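PDB 7C7D: alpha-1,3-glucanase from Streptomyces thermodiastaticus, which probably hydrolyses the alpha-1,3-glucosidic linkages of alpha-1,3-glucan, as a heat-stable glycosidase of family GH87. Local coordinates for residues A[151-156]-A[426-431]; A[164-169]-A[290-295]; A[192-197]-A[368-373]; A[396-401]-A[405-410]. All coordinates share one frame; numbering follows the deposited sequence.

Contact 1: residues A[151-156]-A[426-431]; sequences GWIPGA and NALGSG
Leu428 reaches out of the loop 426-431 and sets its two methyl groups against the turn formed by Ile153, Pro154, Gly155 and Ala156. Its CB already points toward that turn, and CG, anti to the carbonyl carbon (chi1 -54°), carries the branch on to it. CD1 does most of the touching: it is 3.8 Å from Ile153 CG2 and equally 3.8 Å from the Pro154 O atom, while the Ala156 CB methyl is a looser neighbour at 4.4 Å. CD2 comes within 3.9 Å of the same Pro154 O, which also accepts a hydrogen bond from Asn466 ND2. Two type II beta turns thus meet at the protein surface, one from the N-terminal beta-strand region, the other from a loop between strands of the right-handed parallel beta-helix. Pro154 suits the second position of its turn, where its ring holds phi near the required value, and the turn is closed by Ala156 N bonding to Ile153 O at 3.1 Å. Gly155 follows at positive phi, where a side chain would collide with the carbonyl oxygen before it and its first carbon would lie 3.5 Å from Leu428 CD2. Leu428 holds the same third position in its own turn, likewise at positive phi.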
loop_
_atom_site.group_PDB
_atom_site.type_symbol
_atom_site.label_atom_id
_atom_site.label_comp_id
_atom_site.label_asym_id
_atom_site.label_seq_id
_atom_site.Cartn_x
_atom_site.Cartn_y
_atom_site.Cartn_z
ATOM N N GLY A 151 4.344 2.401 -19.941
ATOM C CA GLY A 151 4.784 1.538 -21.026
ATOM C C GLY A 151 6.196 1.013 -20.876
ATOM O O GLY A 151 6.549 0.016 -21.517
ATOM N N TRP A 152 7.017 1.660 -20.046
ATOM C CA TRP A 152 8.385 1.213 -19.827
ATOM C C TRP A 152 8.479 0.052 -18.845
ATOM O O TRP A 152 9.566 -0.512 -18.683
ATOM C CB TRP A 152 9.243 2.373 -19.317
ATOM C CG TRP A 152 8.907 2.755 -17.909
ATOM C CD1 TRP A 152 9.457 2.248 -16.768
ATOM C CD2 TRP A 152 7.927 3.709 -17.493
ATOM N NE1 TRP A 152 8.885 2.834 -15.666
ATOM C CE2 TRP A 152 7.942 3.736 -16.084
ATOM C CE3 TRP A 152 7.040 4.549 -18.175
ATOM C CZ2 TRP A 152 7.106 4.568 -15.345
ATOM C CZ3 TRP A 152 6.209 5.374 -17.437
ATOM C CH2 TRP A 152 6.250 5.377 -16.038
ATOM N N ILE A 153 7.384 -0.299 -18.179
ATOM C CA ILE A 153 7.352 -1.446 -17.269
ATOM C C ILE A 153 6.848 -2.640 -18.062
ATOM O O ILE A 153 5.655 -2.680 -18.419
ATOM C CB ILE A 153 6.459 -1.168 -16.053
ATOM C CG1 ILE A 153 6.987 0.040 -15.278
ATOM C CG2 ILE A 153 6.399 -2.394 -15.151
ATOM C CD1 ILE A 153 6.259 0.301 -13.976
ATOM N N PRO A 154 7.694 -3.626 -18.369
ATOM C CA PRO A 154 7.265 -4.740 -19.222
ATOM C C PRO A 154 6.098 -5.496 -18.608
ATOM O O PRO A 154 6.133 -5.892 -17.439
ATOM C CB PRO A 154 8.516 -5.618 -19.313
ATOM C CG PRO A 154 9.655 -4.690 -19.048
ATOM C CD PRO A 154 9.139 -3.662 -18.084
ATOM N N GLY A 155 5.058 -5.692 -19.411
ATOM C CA GLY A 155 3.890 -6.422 -18.986
ATOM C C GLY A 155 2.811 -5.579 -18.345
ATOM O O GLY A 155 1.687 -6.065 -18.185
ATOM N N ALA A 156 3.110 -4.338 -17.974
ATOM C CA ALA A 156 2.098 -3.483 -17.374
ATOM C C ALA A 156 1.090 -3.043 -18.428
ATOM O O ALA A 156 1.433 -2.842 -19.597
ATOM C CB ALA A 156 2.749 -2.257 -16.734
ATOM N N ASN A 426 -2.054 -7.627 -7.880
ATOM C CA ASN A 426 -2.260 -7.759 -9.313
ATOM C C ASN A 426 -1.005 -8.229 -10.029
ATOM O O ASN A 426 -0.034 -8.642 -9.388
ATOM C CB ASN A 426 -2.767 -6.433 -9.869
ATOM C CG ASN A 426 -4.156 -6.125 -9.376
ATOM O OD1 ASN A 426 -5.103 -6.807 -9.750
ATOM N ND2 ASN A 426 -4.286 -5.114 -8.517
ATOM N N ALA A 427 -1.027 -8.176 -11.358
ATOM C CA ALA A 427 0.067 -8.715 -12.143
ATOM C C ALA A 427 1.374 -8.034 -11.770
ATOM O O ALA A 427 1.420 -6.841 -11.451
ATOM C CB ALA A 427 -0.213 -8.527 -13.634
ATOM N N LEU A 428 2.438 -8.817 -11.811
ATOM C CA LEU A 428 3.839 -8.444 -11.633
ATOM C C LEU A 428 4.286 -8.578 -10.186
ATOM O O LEU A 428 5.463 -8.331 -9.904
ATOM C CB LEU A 428 4.241 -7.067 -12.203
ATOM C CG LEU A 428 3.890 -6.849 -13.679
ATOM C CD1 LEU A 428 4.309 -5.459 -14.132
ATOM C CD2 LEU A 428 4.533 -7.908 -14.556
ATOM N N GLY A 429 3.409 -8.991 -9.270
ATOM C CA GLY A 429 3.813 -9.145 -7.887
ATOM C C GLY A 429 3.077 -10.202 -7.092
ATOM O O GLY A 429 2.302 -10.991 -7.634
ATOM N N SER A 430 3.355 -10.194 -5.792
ATOM C CA SER A 430 2.852 -11.098 -4.769
ATOM C C SER A 430 2.291 -10.245 -3.635
ATOM O O SER A 430 2.498 -9.028 -3.583
ATOM C CB SER A 430 4.009 -11.943 -4.216
ATOM O OG SER A 430 4.508 -12.834 -5.198
ATOM N N GLY A 431 1.594 -10.881 -2.693
ATOM C CA GLY A 431 1.256 -10.174 -1.465
ATOM C C GLY A 431 2.498 -9.693 -0.736
ATOM O O GLY A 431 2.624 -8.512 -0.404
#

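Contact 2: residues A[164-169]-A[290-295]; sequences NTRLLL and DFAVIG
Arg166 touches Ala292 and Ile294 with one atom, the guanidinium nitrogen NH2, and so joins a strand of the N-terminal antiparallel sheet to strand 292-294 of the right-handed parallel beta-helix. The closer-packed part lies at this tip. Ala292 CB is 4.0 Å from Arg166 NH2, and the end methyl CD1 of Ile294, arriving from the opposite direction, is 4.1 Å from the same Arg166 NH2. These are van der Waals contacts, oblique to the guanidinium plane, and the polar work is done elsewhere: Trp267 and Trp323 make cation-pi contacts with the charged group, and a backbone oxygen takes a hydrogen bond from it. A small alanine suits the buried spot beside the guanidinium, whereas the longer isoleucine must reach out to it. The rest of the contact is loose. The CA atoms of Arg166 and Ala292 stand 12.3 Å apart, a gap that takes a long side chain to span. Arg166 and Ile294 both remain partly exposed, and only 77 Å² is buried in all. CG of Arg166 sits between the backbone N and the carbonyl carbon (chi1 72°), and from CG to NE the chain runs fully extended, which delivers NH2 to its acceptor, Ser266 O.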
loop_
_atom_site.group_PDB
_atom_site.type_symbol
_atom_site.label_atom_id
_atom_site.label_comp_id
_atom_site.label_asym_id
_atom_site.label_seq_id
_atom_site.Cartn_x
_atom_site.Cartn_y
_atom_site.Cartn_z
ATOM N N ASN A 164 -9.891 8.052 -4.570
ATOM C CA ASN A 164 -10.571 8.178 -3.288
ATOM C C ASN A 164 -11.011 9.618 -3.088
ATOM O O ASN A 164 -10.223 10.554 -3.274
ATOM C CB ASN A 164 -9.682 7.715 -2.135
ATOM C CG ASN A 164 -9.554 6.204 -2.087
ATOM O OD1 ASN A 164 -10.277 5.536 -1.353
ATOM N ND2 ASN A 164 -8.651 5.657 -2.897
ATOM N N THR A 165 -12.267 9.786 -2.708
ATOM C CA THR A 165 -12.826 11.096 -2.435
ATOM C C THR A 165 -13.423 11.074 -1.036
ATOM O O THR A 165 -13.988 10.062 -0.609
ATOM C CB THR A 165 -13.863 11.464 -3.508
ATOM O OG1 THR A 165 -14.342 12.788 -3.272
ATOM C CG2 THR A 165 -15.033 10.480 -3.527
ATOM N N ARG A 166 -13.265 12.176 -0.305
ATOM C CA ARG A 166 -13.644 12.206 1.100
ATOM C C ARG A 166 -14.506 13.419 1.413
ATOM O O ARG A 166 -14.488 14.430 0.706
ATOM C CB ARG A 166 -12.420 12.179 2.026
ATOM C CG ARG A 166 -11.613 13.468 2.043
ATOM C CD ARG A 166 -10.456 13.395 3.037
ATOM N NE ARG A 166 -9.692 14.640 3.066
ATOM C CZ ARG A 166 -8.734 14.919 3.943
ATOM N NH1 ARG A 166 -8.413 14.047 4.889
ATOM N NH2 ARG A 166 -8.105 16.086 3.882
ATOM N N LEU A 167 -15.240 13.314 2.518
ATOM C CA LEU A 167 -16.133 14.380 2.943
ATOM C C LEU A 167 -16.409 14.217 4.429
ATOM O O LEU A 167 -16.723 13.111 4.883
ATOM C CB LEU A 167 -17.450 14.275 2.167
ATOM C CG LEU A 167 -18.462 15.416 2.199
ATOM C CD1 LEU A 167 -17.771 16.756 2.025
ATOM C CD2 LEU A 167 -19.504 15.197 1.114
ATOM N N LEU A 168 -16.282 15.307 5.180
ATOM C CA LEU A 168 -16.857 15.343 6.516
ATOM C C LEU A 168 -18.372 15.402 6.376
ATOM O O LEU A 168 -18.899 16.175 5.571
ATOM C CB LEU A 168 -16.360 16.575 7.275
ATOM C CG LEU A 168 -14.882 16.595 7.678
ATOM C CD1 LEU A 168 -14.461 17.984 8.141
ATOM C CD2 LEU A 168 -14.594 15.563 8.757
ATOM N N LEU A 169 -19.079 14.574 7.146
ATOM C CA LEU A 169 -20.527 14.497 6.974
ATOM C C LEU A 169 -21.263 15.698 7.559
ATOM O O LEU A 169 -22.424 15.922 7.203
ATOM C CB LEU A 169 -21.075 13.199 7.569
ATOM C CG LEU A 169 -20.637 11.906 6.878
ATOM C CD1 LEU A 169 -21.095 10.695 7.677
ATOM C CD2 LEU A 169 -21.150 11.838 5.448
ATOM N N ASP A 290 -0.324 15.324 11.737
ATOM C CA ASP A 290 -1.721 15.763 11.759
ATOM C C ASP A 290 -2.040 16.813 10.698
ATOM O O ASP A 290 -2.757 17.776 10.963
ATOM C CB ASP A 290 -2.148 16.242 13.152
ATOM C CG ASP A 290 -1.799 15.250 14.247
ATOM O OD1 ASP A 290 -1.748 14.035 13.966
ATOM O OD2 ASP A 290 -1.585 15.691 15.397
ATOM N N PHE A 291 -1.519 16.633 9.488
ATOM C CA PHE A 291 -1.987 17.418 8.352
ATOM C C PHE A 291 -2.063 16.536 7.115
ATOM O O PHE A 291 -1.660 15.370 7.127
ATOM C CB PHE A 291 -1.241 18.761 8.133
ATOM C CG PHE A 291 0.234 18.647 7.795
ATOM C CD1 PHE A 291 1.176 18.396 8.785
ATOM C CD2 PHE A 291 0.683 18.894 6.500
ATOM C CE1 PHE A 291 2.533 18.346 8.482
ATOM C CE2 PHE A 291 2.036 18.850 6.193
ATOM C CZ PHE A 291 2.962 18.586 7.181
ATOM N N ALA A 292 -2.620 17.096 6.048
ATOM C CA ALA A 292 -2.711 16.406 4.773
ATOM C C ALA A 292 -1.749 17.039 3.779
ATOM O O ALA A 292 -1.541 18.257 3.792
ATOM C CB ALA A 292 -4.136 16.469 4.219
ATOM N N VAL A 293 -1.146 16.205 2.937
ATOM C CA VAL A 293 -0.417 16.659 1.754
ATOM C C VAL A 293 -1.052 15.960 0.567
ATOM O O VAL A 293 -0.964 14.730 0.438
ATOM C CB VAL A 293 1.091 16.387 1.824
ATOM C CG1 VAL A 293 1.763 16.841 0.535
ATOM C CG2 VAL A 293 1.697 17.095 3.024
ATOM N N ILE A 294 -1.727 16.737 -0.273
ATOM C CA ILE A 294 -2.476 16.229 -1.411
ATOM C C ILE A 294 -1.935 16.921 -2.653
ATOM O O ILE A 294 -1.995 18.153 -2.762
ATOM C CB ILE A 294 -3.985 16.458 -1.245
ATOM C CG1 ILE A 294 -4.469 15.871 0.090
ATOM C CG2 ILE A 294 -4.741 15.860 -2.413
ATOM C CD1 ILE A 294 -5.956 16.037 0.334
ATOM N N GLY A 295 -1.389 16.134 -3.576
ATOM C CA GLY A 295 -0.781 16.667 -4.774
ATOM C C GLY A 295 -1.756 16.718 -5.932
ATOM O O GLY A 295 -2.972 16.575 -5.778
#

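Contact 3: residues A[192-197]-A[368-373]; sequences VADFEQ and DNFLRN
The strand bearing Val192 and Asp194 runs nearly antiparallel to the one bearing Phe370 and Arg372, at 157°, but their axes stay 12.5 Å apart, so side chains alone bridge the gap. It is a buried junction between the N-terminal antiparallel sheet and the right-handed parallel beta-helix. At its centre is an end-on, two-pronged salt bridge, with carboxylate and guanidinium nearly coplanar. Arg372 NH2 donates to Asp194 OD1 over 3.0 Å, almost straight at 175° and on the syn lone pair. The partner bond, Arg372 NH1 to Asp194 OD2, is 2.9 Å long but more bent and tilted from both planes. Arginine suits the place because its long chain can turn: bent at chi3 (-76°), it presents NH1 and NH2 together to the aspartate. Each group has a second grip, since Asp194 OD1 also accepts from Ser61 OG and Arg372 NH1 also donates to Asn164 OD1. A leucine in place of Arg372 would probably leave the buried Asp194 carboxylate without its countercharge and Asn164 OD1 without this donor. Val192, whose neighbour Asp191 binds the calcium ion, supplies an apolar lid, CG1 lying 3.6 Å above the guanidinium plane. On the opposite face, Phe370 CZ lies 3.5 Å from that plane, offset toward the rim.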
loop_
_atom_site.group_PDB
_atom_site.type_symbol
_atom_site.label_atom_id
_atom_site.label_comp_id
_atom_site.label_asym_id
_atom_site.label_seq_id
_atom_site.Cartn_x
_atom_site.Cartn_y
_atom_site.Cartn_z
ATOM N N VAL A 192 -15.861 0.743 -2.535
ATOM C CA VAL A 192 -15.850 0.516 -1.094
ATOM C C VAL A 192 -15.930 1.891 -0.445
ATOM O O VAL A 192 -15.448 2.881 -1.001
ATOM C CB VAL A 192 -14.584 -0.280 -0.667
ATOM C CG1 VAL A 192 -13.293 0.381 -1.159
ATOM C CG2 VAL A 192 -14.551 -0.502 0.852
ATOM N N ALA A 193 -16.566 1.957 0.720
ATOM C CA ALA A 193 -16.673 3.193 1.483
ATOM C C ALA A 193 -16.124 2.976 2.885
ATOM O O ALA A 193 -16.372 1.935 3.504
ATOM C CB ALA A 193 -18.128 3.669 1.561
ATOM N N ASP A 194 -15.378 3.960 3.383
ATOM C CA ASP A 194 -14.788 3.921 4.717
ATOM C C ASP A 194 -15.534 4.903 5.611
ATOM O O ASP A 194 -15.731 6.066 5.238
ATOM C CB ASP A 194 -13.307 4.320 4.692
ATOM C CG ASP A 194 -12.487 3.550 3.669
ATOM O OD1 ASP A 194 -12.808 2.387 3.356
ATOM O OD2 ASP A 194 -11.492 4.129 3.184
ATOM N N PHE A 195 -15.935 4.442 6.796
ATOM C CA PHE A 195 -16.688 5.246 7.749
ATOM C C PHE A 195 -15.796 5.508 8.953
ATOM O O PHE A 195 -15.408 4.567 9.651
ATOM C CB PHE A 195 -17.964 4.505 8.143
ATOM C CG PHE A 195 -18.922 4.337 7.002
ATOM C CD1 PHE A 195 -18.801 3.271 6.120
ATOM C CD2 PHE A 195 -19.911 5.277 6.778
ATOM C CE1 PHE A 195 -19.676 3.128 5.057
ATOM C CE2 PHE A 195 -20.785 5.144 5.712
ATOM C CZ PHE A 195 -20.667 4.069 4.850
ATOM N N GLU A 196 -15.447 6.777 9.171
ATOM C CA GLU A 196 -14.420 7.163 10.131
ATOM C C GLU A 196 -14.970 8.160 11.140
ATOM O O GLU A 196 -15.781 9.029 10.798
ATOM C CB GLU A 196 -13.208 7.799 9.427
ATOM C CG GLU A 196 -12.033 8.080 10.362
ATOM C CD GLU A 196 -10.750 8.438 9.637
ATOM O OE1 GLU A 196 -10.692 8.298 8.394
ATOM O OE2 GLU A 196 -9.789 8.858 10.320
ATOM N N GLN A 197 -14.511 8.037 12.385
ATOM C CA GLN A 197 -14.744 9.041 13.414
ATOM C C GLN A 197 -13.525 9.952 13.459
ATOM O O GLN A 197 -12.455 9.545 13.928
ATOM C CB GLN A 197 -14.960 8.379 14.772
ATOM C CG GLN A 197 -15.331 9.366 15.858
ATOM C CD GLN A 197 -16.649 10.062 15.577
ATOM O OE1 GLN A 197 -16.824 11.237 15.897
ATOM N NE2 GLN A 197 -17.591 9.333 14.987
ATOM N N ASP A 368 1.026 0.664 11.430
ATOM C CA ASP A 368 -0.329 1.177 11.618
ATOM C C ASP A 368 -0.722 2.199 10.556
ATOM O O ASP A 368 -1.428 3.167 10.843
ATOM C CB ASP A 368 -0.534 1.717 13.029
ATOM C CG ASP A 368 -0.546 0.614 14.048
ATOM O OD1 ASP A 368 -1.464 -0.231 13.988
ATOM O OD2 ASP A 368 0.375 0.574 14.883
ATOM N N ASN A 369 -0.269 1.977 9.324
ATOM C CA ASN A 369 -0.662 2.805 8.200
ATOM C C ASN A 369 -1.658 2.062 7.325
ATOM O O ASN A 369 -1.704 0.829 7.302
ATOM C CB ASN A 369 0.554 3.186 7.354
ATOM C CG ASN A 369 1.607 3.907 8.163
ATOM O OD1 ASN A 369 1.442 5.072 8.513
ATOM N ND2 ASN A 369 2.692 3.214 8.473
ATOM N N PHE A 370 -2.455 2.842 6.600
ATOM C CA PHE A 370 -3.395 2.322 5.617
ATOM C C PHE A 370 -2.966 2.802 4.240
ATOM O O PHE A 370 -2.778 4.010 4.038
ATOM C CB PHE A 370 -4.816 2.809 5.905
ATOM C CG PHE A 370 -5.824 2.321 4.910
ATOM C CD1 PHE A 370 -6.220 0.997 4.916
ATOM C CD2 PHE A 370 -6.343 3.167 3.938
ATOM C CE1 PHE A 370 -7.128 0.523 3.996
ATOM C CE2 PHE A 370 -7.259 2.692 3.010
ATOM C CZ PHE A 370 -7.655 1.374 3.040
ATOM N N LEU A 371 -2.824 1.862 3.302
ATOM C CA LEU A 371 -2.366 2.151 1.946
ATOM C C LEU A 371 -3.345 1.542 0.955
ATOM O O LEU A 371 -3.575 0.327 0.976
ATOM C CB LEU A 371 -0.960 1.585 1.717
ATOM C CG LEU A 371 0.139 2.234 2.575
ATOM C CD1 LEU A 371 0.542 1.352 3.769
ATOM C CD2 LEU A 371 1.344 2.560 1.712
ATOM N N ARG A 372 -3.931 2.388 0.094
ATOM C CA ARG A 372 -4.840 1.940 -0.949
ATOM C C ARG A 372 -4.437 2.580 -2.271
ATOM O O ARG A 372 -4.153 3.778 -2.326
ATOM C CB ARG A 372 -6.289 2.338 -0.625
ATOM C CG ARG A 372 -7.289 2.031 -1.731
ATOM C CD ARG A 372 -8.692 2.529 -1.394
ATOM N NE ARG A 372 -9.375 1.683 -0.409
ATOM C CZ ARG A 372 -10.201 2.152 0.518
ATOM N NH1 ARG A 372 -10.431 3.453 0.605
ATOM N NH2 ARG A 372 -10.784 1.320 1.373
ATOM N N ASN A 373 -4.437 1.784 -3.339
ATOM C CA ASN A 373 -4.302 2.307 -4.706
ATOM C C ASN A 373 -2.930 2.946 -4.957
ATOM O O ASN A 373 -2.826 4.071 -5.455
ATOM C CB ASN A 373 -5.446 3.263 -5.075
ATOM C CG ASN A 373 -5.515 3.568 -6.567
ATOM O OD1 ASN A 373 -5.105 2.763 -7.407
ATOM N ND2 ASN A 373 -6.060 4.737 -6.897
#

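Contact 4: residues A[396-401]-A[405-410]; sequences NTITQP and NGIAIY
Ile398 and Ile407 meet inside the right-handed parallel beta-helix, their side chains crossing at about a right angle. The tip methyl CD1 of Ile398 presses on CG1 of Ile407 at 3.6 Å and lies 4.0 Å from Ile407 CD1. The same Ile398 CD1 rests 3.7 Å from Gly406 O, while the other branch, Ile398 CG2, approaches Gly406 CA at 4.1 Å. A little farther along, the CB-CG edge of the Pro401 ring packs on the backbone, both atoms 3.8 Å from Asn405 O. A side chain at 406 would put its first carbon 3.9 Å from Ile398 CG2, so glycine leaves the isoleucine branch room.

The backbone points Ile398 at its partner, whereas Ile407 gets there through its first torsion: CG1 stands anti to the carbonyl carbon (chi1 -68°), and Val417 and Ile422 also pack on this side chain. Strand 397-399 lies between strands 365-372 and 415-423, and strand 407-410 belongs to another parallel sheet, so the bend at 401-406 brings residues of two sheets together on the inner side of one corner. Farther out, the CB of Asn405 points away from 396-401, and its amide is held elsewhere: OD1 accepts from Ser430 N and ND2 donates to Asp377 OD1. At the start of strand 397-399, Asn396 OD1 accepts from Asn369 ND2 and Asn396 N donates to Asn420 OD1, a row of asparagines of the kind familiar in parallel beta-helices.

Because the pairing between the segments is wholly van der Waals, it depends on shape and on exclusion of water, while the hydrogen bonds of Asn405 and Asn396 are likely to hold the flanks of the bend.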
loop_
_atom_site.group_PDB
_atom_site.type_symbol
_atom_site.label_atom_id
_atom_site.label_comp_id
_atom_site.label_asym_id
_atom_site.label_seq_id
_atom_site.Cartn_x
_atom_site.Cartn_y
_atom_site.Cartn_z
ATOM N N ASN A 396 0.462 -2.911 9.176
ATOM C CA ASN A 396 -0.119 -2.047 8.161
ATOM C C ASN A 396 -1.228 -2.789 7.437
ATOM O O ASN A 396 -1.269 -4.020 7.416
ATOM C CB ASN A 396 0.949 -1.606 7.155
ATOM C CG ASN A 396 2.095 -0.886 7.819
ATOM O OD1 ASN A 396 1.974 0.288 8.187
ATOM N ND2 ASN A 396 3.215 -1.580 7.992
ATOM N N THR A 397 -2.140 -2.023 6.844
ATOM C CA THR A 397 -3.195 -2.559 5.993
ATOM C C THR A 397 -2.997 -2.007 4.596
ATOM O O THR A 397 -2.933 -0.783 4.416
ATOM C CB THR A 397 -4.577 -2.209 6.542
ATOM O OG1 THR A 397 -4.736 -2.869 7.803
ATOM C CG2 THR A 397 -5.684 -2.679 5.602
ATOM N N ILE A 398 -2.896 -2.913 3.622
ATOM C CA ILE A 398 -2.574 -2.577 2.244
ATOM C C ILE A 398 -3.633 -3.202 1.352
ATOM O O ILE A 398 -3.967 -4.384 1.509
ATOM C CB ILE A 398 -1.181 -3.122 1.872
ATOM C CG1 ILE A 398 -0.088 -2.383 2.651
ATOM C CG2 ILE A 398 -0.954 -3.089 0.362
ATOM C CD1 ILE A 398 1.221 -3.128 2.726
ATOM N N THR A 399 -4.144 -2.424 0.399
ATOM C CA THR A 399 -5.121 -2.938 -0.541
ATOM C C THR A 399 -4.856 -2.388 -1.936
ATOM O O THR A 399 -4.564 -1.199 -2.113
ATOM C CB THR A 399 -6.559 -2.626 -0.097
ATOM O OG1 THR A 399 -7.460 -2.887 -1.176
ATOM C CG2 THR A 399 -6.730 -1.180 0.354
ATOM N N GLN A 400 -4.931 -3.272 -2.910
ATOM C CA GLN A 400 -4.969 -2.889 -4.318
ATOM C C GLN A 400 -3.777 -2.065 -4.810
ATOM O O GLN A 400 -3.967 -1.018 -5.447
ATOM C CB GLN A 400 -6.308 -2.221 -4.653
ATOM C CG GLN A 400 -7.416 -3.236 -4.919
ATOM C CD GLN A 400 -7.197 -4.043 -6.200
ATOM O OE1 GLN A 400 -6.249 -3.788 -6.955
ATOM N NE2 GLN A 400 -8.081 -5.009 -6.460
ATOM N N PRO A 401 -2.539 -2.528 -4.624
ATOM C CA PRO A 401 -1.453 -1.971 -5.444
ATOM C C PRO A 401 -1.717 -2.374 -6.891
ATOM O O PRO A 401 -2.079 -3.520 -7.168
ATOM C CB PRO A 401 -0.198 -2.644 -4.874
ATOM C CG PRO A 401 -0.698 -3.968 -4.346
ATOM C CD PRO A 401 -2.104 -3.713 -3.849
ATOM N N ASN A 405 4.000 -5.613 -5.807
ATOM C CA ASN A 405 3.742 -6.332 -4.568
ATOM C C ASN A 405 3.006 -5.484 -3.533
ATOM O O ASN A 405 3.016 -4.255 -3.570
ATOM C CB ASN A 405 5.076 -6.801 -3.987
ATOM C CG ASN A 405 5.896 -7.568 -4.999
ATOM O OD1 ASN A 405 5.614 -8.722 -5.286
ATOM N ND2 ASN A 405 6.907 -6.919 -5.562
ATOM N N GLY A 406 2.390 -6.167 -2.564
ATOM C CA GLY A 406 1.918 -5.465 -1.384
ATOM C C GLY A 406 3.083 -4.947 -0.563
ATOM O O GLY A 406 3.199 -3.745 -0.304
ATOM N N ILE A 407 3.960 -5.859 -0.155
ATOM C CA ILE A 407 5.221 -5.537 0.499
ATOM C C ILE A 407 6.342 -6.237 -0.255
ATOM O O ILE A 407 6.255 -7.441 -0.519
ATOM C CB ILE A 407 5.231 -5.961 1.980
ATOM C CG1 ILE A 407 4.254 -5.095 2.771
ATOM C CG2 ILE A 407 6.651 -5.900 2.541
ATOM C CD1 ILE A 407 4.120 -5.446 4.248
ATOM N N ALA A 408 7.390 -5.487 -0.597
ATOM C CA ALA A 408 8.555 -6.048 -1.272
ATOM C C ALA A 408 9.808 -5.692 -0.493
ATOM O O ALA A 408 10.074 -4.511 -0.236
ATOM C CB ALA A 408 8.676 -5.510 -2.698
ATOM N N ILE A 409 10.584 -6.710 -0.133
ATOM C CA ILE A 409 11.878 -6.533 0.511
ATOM C C ILE A 409 12.934 -6.992 -0.480
ATOM O O ILE A 409 13.088 -8.196 -0.716
ATOM C CB ILE A 409 11.982 -7.339 1.812
ATOM C CG1 ILE A 409 10.778 -7.070 2.732
ATOM C CG2 ILE A 409 13.324 -7.071 2.492
ATOM C CD1 ILE A 409 10.594 -5.621 3.139
ATOM N N TYR A 410 13.667 -6.043 -1.064
ATOM C CA TYR A 410 14.748 -6.357 -1.995
ATOM C C TYR A 410 16.060 -6.157 -1.244
ATOM O O TYR A 410 16.514 -5.025 -1.054
ATOM C CB TYR A 410 14.693 -5.468 -3.234
ATOM C CG TYR A 410 13.367 -5.443 -3.955
ATOM C CD1 TYR A 410 12.937 -6.514 -4.737
ATOM C CD2 TYR A 410 12.555 -4.319 -3.876
ATOM C CE1 TYR A 410 11.701 -6.461 -5.405
ATOM C CE2 TYR A 410 11.347 -4.253 -4.531
ATOM C CZ TYR A 410 10.922 -5.313 -5.292
ATOM O OH TYR A 410 9.706 -5.205 -5.932
#

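How the contacts relate
Contacts 1, 2 and 3 each join the N-terminal antiparallel part to the beta-helix, whereas contact 4 lies within the beta-helix, its centre about 5 Å from the centre of the chain. Contacts 1 and 2 mark distant places on that junction, their centres 29 Å apart and on opposite sides of the chain's centre. Contact 3 lies 11 Å from contact 2, centre to centre, and is linked to it through Asn164 and Arg372. It also adjoins contact 4, where Leu371 N bonds to Thr397 O at 2.9 Å. Contact 4 in turn meets contact 1 through Asn426 ND2 and Gln400 OE1, 2.8 Å apart. The calcium ion lies about 5 Å from the Val192 side chain and about 13 Å from that of Pro401.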